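Protein Niban 2 (Homo sapiens, PDB 7CTP) may help suppress apoptosis and promote melanoma cell invasion, as a myristoylated PH-domain protein of the Niban family linked to cadherin binding and transcriptional coactivation. Local coordinates at residues Phe75-Gln78 / Lys83-Asn86; Val98-Glu101 / Ala105-Arg108; Glu316-Lys321 / Glu533-Glu538; Arg323-Pro328 / Pro516-Leu521. All coordinates share one frame; numbering follows the deposited sequence.

Interaction 1 of 4, residues Phe75-Gln78 / Lys83-Asn86; sequences FQHQ and KWRN
K83 meets Q78 beside the turn of the hairpin: its carbonyl O takes the backbone N-H of Q78 at 3.0 Å, a bent bond (148°) with the donor above the carbonyl plane. Its long, polar side chain suits an exposed position and turns off from the partner strand. W84 comes next, in a non-hydrogen-bonded pair with H77. With its CG beside its own backbone N (chi1 -68°), the indole is laid across the partner strand: CE3 lies 3.4 Å from the backbone N of H77, and H77 CB sits almost over the centre of the six-membered ring, 3.7 Å from its centroid. The imidazole then turns its edge to the face of the five-membered ring, a T-shaped pair with planes at 74°. A wide flat ring suits this place because one face can cover both backbone and side chain; an alanine here would probably leave H77 without the surface it packs on and uncover the backbone beside it. R85 forms the hydrogen-bonded pair with Q76, its O accepting Q76 N at 2.9 Å and its N giving to Q76 O at 3.0 Å. That same Q76 O is gripped from the opposite face of its plane by NE2 of Q78, whose chain bends back at chi2, while Q78 CG packs on R85 CG at 3.8 Å. N86 stands opposite F75 in the next non-hydrogen-bonded pair, F75 CD1 resting 4.0 Å from N86 CA. On their other edge F75 and H77 bond to strand 169-173, which places this turn end of the hairpin 70-77/84-91 inside the antiparallel sheet of the PH domain.

Interaction 2 of 4, residues Val98-Glu101 / Ala105-Arg108; sequences VLYE and AYER
In the PH domain, the strand 97-100 runs into the short helix 103-107, and Y100 and Y106 pack the helix back against the end of the strand. The contact is aromatic. Y106 presents the edge of its ring to the face of Y100, with CD1 as the leading atom: it stands 3.5 Å from Y100 CZ and 3.6 Å from Y100 CE1, toward the rim of the ring. The centroids are 4.9 Å apart and the planes are inclined at 60°, so the pair is edge-to-face but well short of perpendicular. Behind the leading edge, Y106 CB adds a CH-pi contact over the same face, 4.2 Å from the centroid of the Y100 ring. Both contacts follow from the first torsion of Y106, which sets CG opposite its backbone N (chi1 166°) and carries the ring along Y100 from the ring-root side toward the hydroxyl end. Y100 OH in turn lies 3.8 Å from Y106 CD1.

The helix follows strand 97-100 of the antiparallel PH-domain sheet and packs on its end: Y100 is bonded through its backbone to F88 of the neighbouring strand 84-91, and the Y106 ring also meets F88, its side chain touching L90. Tyrosine suits such a partly exposed site, since its broad ring can be packed and its hydroxyl tolerates water. One step along, A105 turns its methyl toward the strand end, 4.4 Å from E101 CB; its small size suits a buried site close to the turn, where N102 OD1 takes the backbone N-H of A105. The acid of E101 makes a long, weak ion pair with R113.

Interaction 3 of 4, residues Glu316-Lys321 / Glu533-Glu538; sequences EHLASK and ENTYEE
Helices 260-337 and 532-555 come together at A319 and T535, whose CA atoms are 6.1 Å apart, near enough for small side chains to fill the interface. T535 does most of the touching. Its methyl CG2 lies 3.8 Å from A319 CA and 3.9 Å from A319 CB, so the branch rests on the backbone of the other helix as much as on a side chain. Alanine suits that spot because its small methyl allows the close approach of the two backbones.

L318 approaches the same threonine obliquely with one branch: its CD2 reaches T535 OG1 at 3.4 Å and T535 CB at 3.7 Å. Extension of the leucine away from its backbone N (chi1 173°) carries the branch toward the facing helix. L318 also touches F518 and I530.

The hydroxyl is buried, yet has a partner inside its own helix: T535 OG1 lies beside its backbone N (chi1 -57°) and donates to the carbonyl of L531, one turn earlier. With that bond made at home, the hydroxyl can lie against a leucine methyl while CG2 packs on A319, and the contact holds by van der Waals packing alone, with a polar atom buried at little probable cost.

Interaction 4 of 4, residues Arg323-Pro328 / Pro516-Leu521; sequences RAFILP and PRFQEL
F325, on helix 260-337, meets two consecutive residues of the loop between helices 464-511 and 532-555, and its two neighbours differ sharply in character. The packed part is F518, which is buried. Its ring comes edge first to the root of the other phenylalanine, F518 CZ lying 4.0 Å from F325 CB, while CE2 stands 4.2 Å from F325 CD2. The two rings are inclined at 58° with centroids 6.0 Å apart, an oblique meeting. F325 reaches the loop because its CG lies opposite the backbone N (chi1 166°); the side chain also touches T510 and C511 of helix 464-511, and F518 is backed by L318 and K321.

The solvent side belongs to R517. Its chain runs extended from CG to NE and brings the guanidinium up to the ring in an off-centre cation-pi contact, CZ standing 4.6 Å from the F325 centroid. NH2 comes closest, 3.6 Å from F325 CD1, and NH1 lies 3.8 Å from F325 CE1. The guanidinium and ring planes are 68° apart, so this cation-pi contact is not a parallel stack. NH1 has a salt bridge to E514, which probably helps steady the group at an exposed site.

An alanine in place of F325 would probably strip R517 of its aromatic partner and open a gap beside the F518 ring. Phenylalanine suits this boundary position: its hydrocarbon can join the buried ring, while its pi electrons still favour a nearby cation, so one residue probably ties the loop to the helix by both dispersion and electrostatics.

Interactions 1 and 2 belong to the PH domain and follow one another along the chain, their centres 15 Å apart. Strands 84-91 and 97-100 are neighbours in one sheet, and Q76 OE1 comes within 3.5 Å of L99 CD1 where the two contacts touch. Interactions 3 and 4 lie on the far side of the chain's centre, in the helical part; the centres of interactions 1 and 3 are 58 Å apart. This second pair is closely joined, with centres 7 Å apart: both use helix 260-337, E316 OE2 and R323 NH2 form a salt bridge of 2.9 Å between them, and L318 CD1 packs 3.7 Å from F518 CB. Interaction 4 is nested within the chain loop that interaction 3 closes.

Interaction 1 of 4, residues Phe75-Gln78 / Lys83-Asn86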
# COMPACT_ATOMS: atom_id res chain seq x y z
N PHE A 75 19.39 -21.14 -2.00
CA PHE A 75 19.64 -21.73 -0.70
C PHE A 75 18.80 -21.00 0.34
O PHE A 75 18.66 -19.78 0.28
CB PHE A 75 21.12 -21.66 -0.34
CG PHE A 75 22.00 -22.37 -1.31
CD1 PHE A 75 21.87 -23.73 -1.52
CD2 PHE A 75 22.96 -21.68 -2.03
CE1 PHE A 75 22.69 -24.40 -2.41
CE2 PHE A 75 23.78 -22.33 -2.93
CZ PHE A 75 23.64 -23.70 -3.12
N GLN A 76 18.20 -21.76 1.26
CA GLN A 76 17.42 -21.18 2.35
C GLN A 76 17.87 -21.76 3.68
O GLN A 76 18.02 -22.98 3.83
CB GLN A 76 15.92 -21.44 2.17
CG GLN A 76 15.08 -20.68 3.20
CD GLN A 76 13.69 -21.25 3.39
OE1 GLN A 76 13.36 -22.32 2.88
NE2 GLN A 76 12.86 -20.53 4.15
N HIS A 77 18.08 -20.88 4.66
CA HIS A 77 18.38 -21.33 6.01
C HIS A 77 17.13 -21.92 6.64
O HIS A 77 16.06 -21.30 6.59
CB HIS A 77 18.90 -20.17 6.84
CG HIS A 77 19.30 -20.54 8.23
ND1 HIS A 77 18.42 -20.49 9.29
CD2 HIS A 77 20.48 -20.96 8.73
CE1 HIS A 77 19.05 -20.87 10.39
NE2 HIS A 77 20.30 -21.16 10.08
N GLN A 78 17.25 -23.11 7.23
CA GLN A 78 16.13 -23.81 7.84
C GLN A 78 16.11 -23.55 9.34
O GLN A 78 17.11 -23.79 10.03
CB GLN A 78 16.20 -25.31 7.55
CG GLN A 78 16.24 -25.63 6.07
CD GLN A 78 15.06 -25.06 5.31
OE1 GLN A 78 13.91 -25.26 5.69
NE2 GLN A 78 15.35 -24.34 4.22
N LYS A 83 20.35 -25.63 9.23
CA LYS A 83 21.12 -26.03 8.05
C LYS A 83 20.58 -25.33 6.81
O LYS A 83 19.38 -25.09 6.68
CB LYS A 83 21.05 -27.55 7.84
CG LYS A 83 22.03 -28.36 8.68
CD LYS A 83 21.52 -29.79 8.88
CE LYS A 83 22.61 -30.71 9.44
NZ LYS A 83 23.37 -30.10 10.56
N TRP A 84 21.49 -25.02 5.88
CA TRP A 84 21.09 -24.45 4.60
C TRP A 84 20.74 -25.56 3.62
O TRP A 84 21.51 -26.52 3.45
CB TRP A 84 22.21 -23.58 4.04
CG TRP A 84 22.46 -22.33 4.80
CD1 TRP A 84 23.20 -22.20 5.95
CD2 TRP A 84 21.98 -21.02 4.48
NE1 TRP A 84 23.21 -20.88 6.36
CE2 TRP A 84 22.47 -20.14 5.47
CE3 TRP A 84 21.19 -20.50 3.45
CZ2 TRP A 84 22.19 -18.77 5.46
CZ3 TRP A 84 20.92 -19.14 3.45
CH2 TRP A 84 21.41 -18.30 4.44
N ARG A 85 19.59 -25.43 2.96
CA ARG A 85 19.12 -26.41 2.00
C ARG A 85 18.78 -25.71 0.70
O ARG A 85 18.25 -24.59 0.71
CB ARG A 85 17.87 -27.14 2.51
CG ARG A 85 18.07 -27.97 3.76
CD ARG A 85 19.06 -29.10 3.54
NE ARG A 85 19.23 -29.90 4.76
CZ ARG A 85 20.33 -30.58 5.06
NH1 ARG A 85 21.36 -30.57 4.24
NH2 ARG A 85 20.40 -31.27 6.19
N ASN A 86 19.08 -26.36 -0.42
CA ASN A 86 18.56 -25.88 -1.69
C ASN A 86 17.04 -25.89 -1.64
O ASN A 86 16.43 -26.76 -1.00
CB ASN A 86 19.04 -26.75 -2.86
CG ASN A 86 18.34 -26.41 -4.17
OD1 ASN A 86 18.74 -25.49 -4.88
ND2 ASN A 86 17.26 -27.13 -4.48

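Interaction 2 of 4, residues Val98-Glu101 / Ala105-Arg108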
# COMPACT_ATOMS: atom_id res chain seq x y z
N VAL A 98 6.84 -19.15 -3.25
CA VAL A 98 6.55 -20.56 -3.00
C VAL A 98 7.84 -21.36 -3.06
O VAL A 98 8.56 -21.32 -4.07
CB VAL A 98 5.52 -21.10 -4.01
CG1 VAL A 98 5.11 -22.49 -3.63
CG2 VAL A 98 4.32 -20.18 -4.07
N LEU A 99 8.14 -22.09 -1.99
CA LEU A 99 9.38 -22.84 -1.86
C LEU A 99 9.09 -24.34 -1.85
O LEU A 99 8.32 -24.83 -1.02
CB LEU A 99 10.12 -22.43 -0.58
CG LEU A 99 10.31 -20.93 -0.36
CD1 LEU A 99 10.96 -20.65 0.98
CD2 LEU A 99 11.13 -20.33 -1.49
N TYR A 100 9.72 -25.07 -2.78
CA TYR A 100 9.67 -26.52 -2.85
C TYR A 100 11.03 -27.10 -2.48
O TYR A 100 12.05 -26.41 -2.55
CB TYR A 100 9.29 -27.00 -4.25
CG TYR A 100 7.92 -26.56 -4.71
CD1 TYR A 100 7.73 -25.32 -5.30
CD2 TYR A 100 6.82 -27.40 -4.57
CE1 TYR A 100 6.48 -24.92 -5.73
CE2 TYR A 100 5.56 -27.01 -4.99
CZ TYR A 100 5.40 -25.77 -5.57
OH TYR A 100 4.16 -25.36 -6.00
N GLU A 101 11.05 -28.38 -2.10
CA GLU A 101 12.30 -29.03 -1.73
C GLU A 101 13.31 -28.95 -2.87
O GLU A 101 14.47 -28.57 -2.67
CB GLU A 101 12.05 -30.48 -1.31
CG GLU A 101 13.30 -31.22 -0.82
CD GLU A 101 12.97 -32.44 0.03
OE1 GLU A 101 13.79 -32.80 0.90
OE2 GLU A 101 11.90 -33.04 -0.19
N ALA A 105 10.83 -32.37 -7.12
CA ALA A 105 9.65 -32.50 -6.27
C ALA A 105 8.50 -31.66 -6.81
O ALA A 105 7.33 -32.06 -6.74
CB ALA A 105 9.97 -32.13 -4.83
N TYR A 106 8.81 -30.49 -7.36
CA TYR A 106 7.77 -29.65 -7.94
C TYR A 106 7.12 -30.32 -9.14
O TYR A 106 5.91 -30.23 -9.34
CB TYR A 106 8.37 -28.30 -8.32
CG TYR A 106 7.53 -27.42 -9.22
CD1 TYR A 106 6.37 -26.81 -8.76
CD2 TYR A 106 7.93 -27.16 -10.52
CE1 TYR A 106 5.63 -25.99 -9.58
CE2 TYR A 106 7.20 -26.34 -11.34
CZ TYR A 106 6.05 -25.76 -10.87
OH TYR A 106 5.32 -24.94 -11.70
N GLU A 107 7.92 -31.03 -9.95
CA GLU A 107 7.39 -31.64 -11.18
C GLU A 107 6.47 -32.80 -10.86
O GLU A 107 5.48 -33.03 -11.57
CB GLU A 107 8.54 -32.10 -12.08
CG GLU A 107 9.61 -31.06 -12.38
CD GLU A 107 9.23 -30.07 -13.47
OE1 GLU A 107 10.14 -29.61 -14.19
OE2 GLU A 107 8.02 -29.75 -13.60
N ARG A 108 6.76 -33.55 -9.80
CA ARG A 108 5.92 -34.63 -9.31
C ARG A 108 4.68 -34.13 -8.57
O ARG A 108 3.93 -34.94 -8.02
CB ARG A 108 6.72 -35.55 -8.39
CG ARG A 108 8.12 -35.90 -8.91
CD ARG A 108 8.77 -37.07 -8.18
NE ARG A 108 9.57 -36.64 -7.04
CZ ARG A 108 9.09 -36.46 -5.81
NH1 ARG A 108 7.81 -36.69 -5.57
NH2 ARG A 108 9.88 -36.06 -4.83

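Interaction 3 of 4, residues Glu316-Lys321 / Glu533-Glu538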
# COMPACT_ATOMS: atom_id res chain seq x y z
N GLU A 316 -24.00 20.24 6.71
CA GLU A 316 -23.53 21.63 6.58
C GLU A 316 -23.84 22.45 7.83
O GLU A 316 -23.06 23.32 8.21
CB GLU A 316 -24.15 22.26 5.33
CG GLU A 316 -23.80 23.74 5.07
CD GLU A 316 -22.33 24.08 5.30
OE1 GLU A 316 -22.07 25.11 5.97
OE2 GLU A 316 -21.45 23.36 4.79
N HIS A 317 -24.97 22.18 8.49
CA HIS A 317 -25.28 22.88 9.73
C HIS A 317 -24.28 22.53 10.82
O HIS A 317 -23.79 23.41 11.54
CB HIS A 317 -26.70 22.58 10.18
CG HIS A 317 -27.12 23.30 11.43
ND1 HIS A 317 -27.33 22.65 12.63
CD2 HIS A 317 -27.36 24.61 11.66
CE1 HIS A 317 -27.68 23.54 13.55
NE2 HIS A 317 -27.71 24.73 12.98
N LEU A 318 -23.97 21.24 10.97
CA LEU A 318 -22.94 20.83 11.92
C LEU A 318 -21.60 21.48 11.58
O LEU A 318 -20.91 22.00 12.47
CB LEU A 318 -22.81 19.30 11.91
CG LEU A 318 -21.68 18.65 12.71
CD1 LEU A 318 -21.85 18.91 14.20
CD2 LEU A 318 -21.65 17.15 12.40
N ALA A 319 -21.23 21.46 10.31
CA ALA A 319 -19.95 22.04 9.91
C ALA A 319 -19.88 23.52 10.27
O ALA A 319 -18.84 24.01 10.70
CB ALA A 319 -19.72 21.84 8.41
N SER A 320 -21.00 24.23 10.10
CA SER A 320 -21.01 25.66 10.39
C SER A 320 -20.72 25.93 11.85
O SER A 320 -20.01 26.89 12.19
CB SER A 320 -22.35 26.27 9.99
OG SER A 320 -23.36 25.88 10.92
N LYS A 321 -21.25 25.09 12.75
CA LYS A 321 -21.01 25.27 14.18
C LYS A 321 -19.58 24.89 14.55
O LYS A 321 -18.98 25.51 15.44
CB LYS A 321 -22.00 24.42 14.97
CG LYS A 321 -23.45 24.77 14.73
CD LYS A 321 -23.78 26.18 15.22
CE LYS A 321 -25.29 26.41 15.16
NZ LYS A 321 -25.62 27.75 14.60
N GLU A 533 -16.63 13.76 14.33
CA GLU A 533 -15.20 13.73 14.06
C GLU A 533 -14.91 13.91 12.57
O GLU A 533 -14.02 14.68 12.20
CB GLU A 533 -14.60 12.43 14.57
CG GLU A 533 -13.11 12.41 14.49
CD GLU A 533 -12.43 13.21 15.59
OE1 GLU A 533 -13.02 13.35 16.69
OE2 GLU A 533 -11.29 13.68 15.36
N ASN A 534 -15.63 13.18 11.71
CA ASN A 534 -15.39 13.28 10.27
C ASN A 534 -15.73 14.67 9.74
O ASN A 534 -15.04 15.19 8.85
CB ASN A 534 -16.22 12.24 9.52
CG ASN A 534 -15.70 10.84 9.70
OD1 ASN A 534 -15.53 10.37 10.82
ND2 ASN A 534 -15.43 10.16 8.59
N THR A 535 -16.81 15.26 10.24
CA THR A 535 -17.19 16.60 9.82
C THR A 535 -16.13 17.61 10.26
O THR A 535 -15.70 18.47 9.47
CB THR A 535 -18.55 16.96 10.40
OG1 THR A 535 -19.52 15.98 9.97
CG2 THR A 535 -18.99 18.34 9.92
N TYR A 536 -15.67 17.49 11.50
CA TYR A 536 -14.57 18.32 11.99
C TYR A 536 -13.32 18.17 11.12
O TYR A 536 -12.69 19.16 10.74
CB TYR A 536 -14.28 17.95 13.44
CG TYR A 536 -12.92 18.39 13.96
CD1 TYR A 536 -12.62 19.74 14.14
CD2 TYR A 536 -11.94 17.46 14.30
CE1 TYR A 536 -11.39 20.15 14.63
CE2 TYR A 536 -10.71 17.85 14.79
CZ TYR A 536 -10.44 19.20 14.95
OH TYR A 536 -9.21 19.59 15.44
N GLU A 537 -12.96 16.93 10.78
CA GLU A 537 -11.77 16.72 9.96
C GLU A 537 -11.95 17.32 8.56
O GLU A 537 -10.99 17.80 7.96
CB GLU A 537 -11.43 15.24 9.88
CG GLU A 537 -10.98 14.67 11.23
CD GLU A 537 -10.41 13.28 11.13
OE1 GLU A 537 -10.27 12.75 10.00
OE2 GLU A 537 -10.09 12.71 12.20
N GLU A 538 -13.18 17.30 8.03
CA GLU A 538 -13.44 17.95 6.75
C GLU A 538 -13.29 19.47 6.86
O GLU A 538 -12.82 20.12 5.93
CB GLU A 538 -14.84 17.59 6.23
CG GLU A 538 -14.99 16.14 5.78
CD GLU A 538 -16.40 15.83 5.29
OE1 GLU A 538 -16.85 14.66 5.43
OE2 GLU A 538 -17.07 16.75 4.76

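Interaction 4 of 4, residues Arg323-Pro328 / Pro516-Leu521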
# COMPACT_ATOMS: atom_id res chain seq x y z
N ARG A 323 -16.97 25.11 12.42
CA ARG A 323 -16.19 26.20 11.85
C ARG A 323 -16.12 27.39 12.80
O ARG A 323 -15.04 27.91 13.10
CB ARG A 323 -16.80 26.64 10.52
CG ARG A 323 -16.29 25.92 9.31
CD ARG A 323 -16.82 26.57 8.03
NE ARG A 323 -17.35 25.57 7.11
CZ ARG A 323 -18.65 25.39 6.86
NH1 ARG A 323 -19.56 26.13 7.47
NH2 ARG A 323 -19.03 24.45 6.00
N ALA A 324 -17.29 27.82 13.30
CA ALA A 324 -17.33 28.93 14.24
C ALA A 324 -16.38 28.71 15.41
O ALA A 324 -15.77 29.65 15.92
CB ALA A 324 -18.76 29.13 14.75
N PHE A 325 -16.22 27.45 15.82
CA PHE A 325 -15.44 27.10 17.00
C PHE A 325 -13.94 27.04 16.69
O PHE A 325 -13.12 27.56 17.46
CB PHE A 325 -15.95 25.77 17.55
CG PHE A 325 -15.05 25.11 18.55
CD1 PHE A 325 -14.83 25.68 19.80
CD2 PHE A 325 -14.45 23.90 18.27
CE1 PHE A 325 -14.01 25.06 20.72
CE2 PHE A 325 -13.63 23.27 19.19
CZ PHE A 325 -13.41 23.86 20.41
N ILE A 326 -13.56 26.43 15.57
CA ILE A 326 -12.17 26.06 15.35
C ILE A 326 -11.50 26.81 14.20
O ILE A 326 -10.26 26.82 14.14
CB ILE A 326 -12.03 24.54 15.14
CG1 ILE A 326 -10.61 24.10 15.46
CG2 ILE A 326 -12.37 24.18 13.71
CD1 ILE A 326 -10.14 24.55 16.83
N LEU A 327 -12.26 27.42 13.29
CA LEU A 327 -11.65 28.01 12.10
C LEU A 327 -10.60 29.07 12.41
O LEU A 327 -9.55 29.05 11.75
CB LEU A 327 -12.74 28.59 11.18
CG LEU A 327 -12.30 28.90 9.75
CD1 LEU A 327 -11.66 27.68 9.12
CD2 LEU A 327 -13.47 29.38 8.92
N PRO A 328 -10.79 30.00 13.36
CA PRO A 328 -9.72 30.97 13.64
C PRO A 328 -8.38 30.33 13.97
O PRO A 328 -7.37 30.64 13.33
CB PRO A 328 -10.28 31.76 14.83
CG PRO A 328 -11.75 31.69 14.67
CD PRO A 328 -12.01 30.31 14.13
N PRO A 516 -17.46 16.38 21.41
CA PRO A 516 -18.68 15.63 21.72
C PRO A 516 -19.89 16.50 21.99
O PRO A 516 -21.03 16.03 21.84
CB PRO A 516 -18.28 14.81 22.95
CG PRO A 516 -16.81 14.61 22.79
CD PRO A 516 -16.32 15.91 22.22
N ARG A 517 -19.69 17.77 22.37
CA ARG A 517 -20.83 18.65 22.62
C ARG A 517 -21.63 18.91 21.35
O ARG A 517 -22.80 19.29 21.44
CB ARG A 517 -20.35 19.97 23.24
CG ARG A 517 -20.10 21.10 22.24
CD ARG A 517 -19.21 22.20 22.82
NE ARG A 517 -19.14 23.36 21.93
CZ ARG A 517 -18.15 24.25 21.91
NH1 ARG A 517 -17.12 24.13 22.74
NH2 ARG A 517 -18.20 25.27 21.06
N PHE A 518 -21.04 18.69 20.17
CA PHE A 518 -21.74 18.89 18.91
C PHE A 518 -22.59 17.69 18.50
O PHE A 518 -23.29 17.78 17.49
CB PHE A 518 -20.75 19.17 17.77
CG PHE A 518 -19.98 20.46 17.91
CD1 PHE A 518 -20.58 21.68 17.63
CD2 PHE A 518 -18.65 20.45 18.28
CE1 PHE A 518 -19.87 22.87 17.75
CE2 PHE A 518 -17.93 21.63 18.40
CZ PHE A 518 -18.55 22.84 18.13
N GLN A 519 -22.51 16.56 19.22
CA GLN A 519 -23.28 15.38 18.82
C GLN A 519 -24.77 15.68 18.79
O GLN A 519 -25.49 15.16 17.93
CB GLN A 519 -23.01 14.22 19.77
CG GLN A 519 -23.72 12.93 19.35
CD GLN A 519 -23.14 12.35 18.09
OE1 GLN A 519 -21.92 12.35 17.90
NE2 GLN A 519 -24.00 11.84 17.20
N GLU A 520 -25.24 16.52 19.71
CA GLU A 520 -26.66 16.78 19.86
C GLU A 520 -27.27 17.45 18.63
O GLU A 520 -28.50 17.51 18.53
CB GLU A 520 -26.90 17.64 21.10
CG GLU A 520 -26.21 18.99 21.05
CD GLU A 520 -26.55 19.87 22.23
OE1 GLU A 520 -26.18 21.07 22.21
OE2 GLU A 520 -27.18 19.36 23.19
N LEU A 521 -26.45 17.94 17.70
CA LEU A 521 -26.93 18.56 16.47
C LEU A 521 -27.24 17.56 15.37
O LEU A 521 -27.80 17.96 14.34
CB LEU A 521 -25.89 19.55 15.95
CG LEU A 521 -25.38 20.62 16.91
CD1 LEU A 521 -24.26 21.42 16.25
CD2 LEU A 521 -26.52 21.54 17.34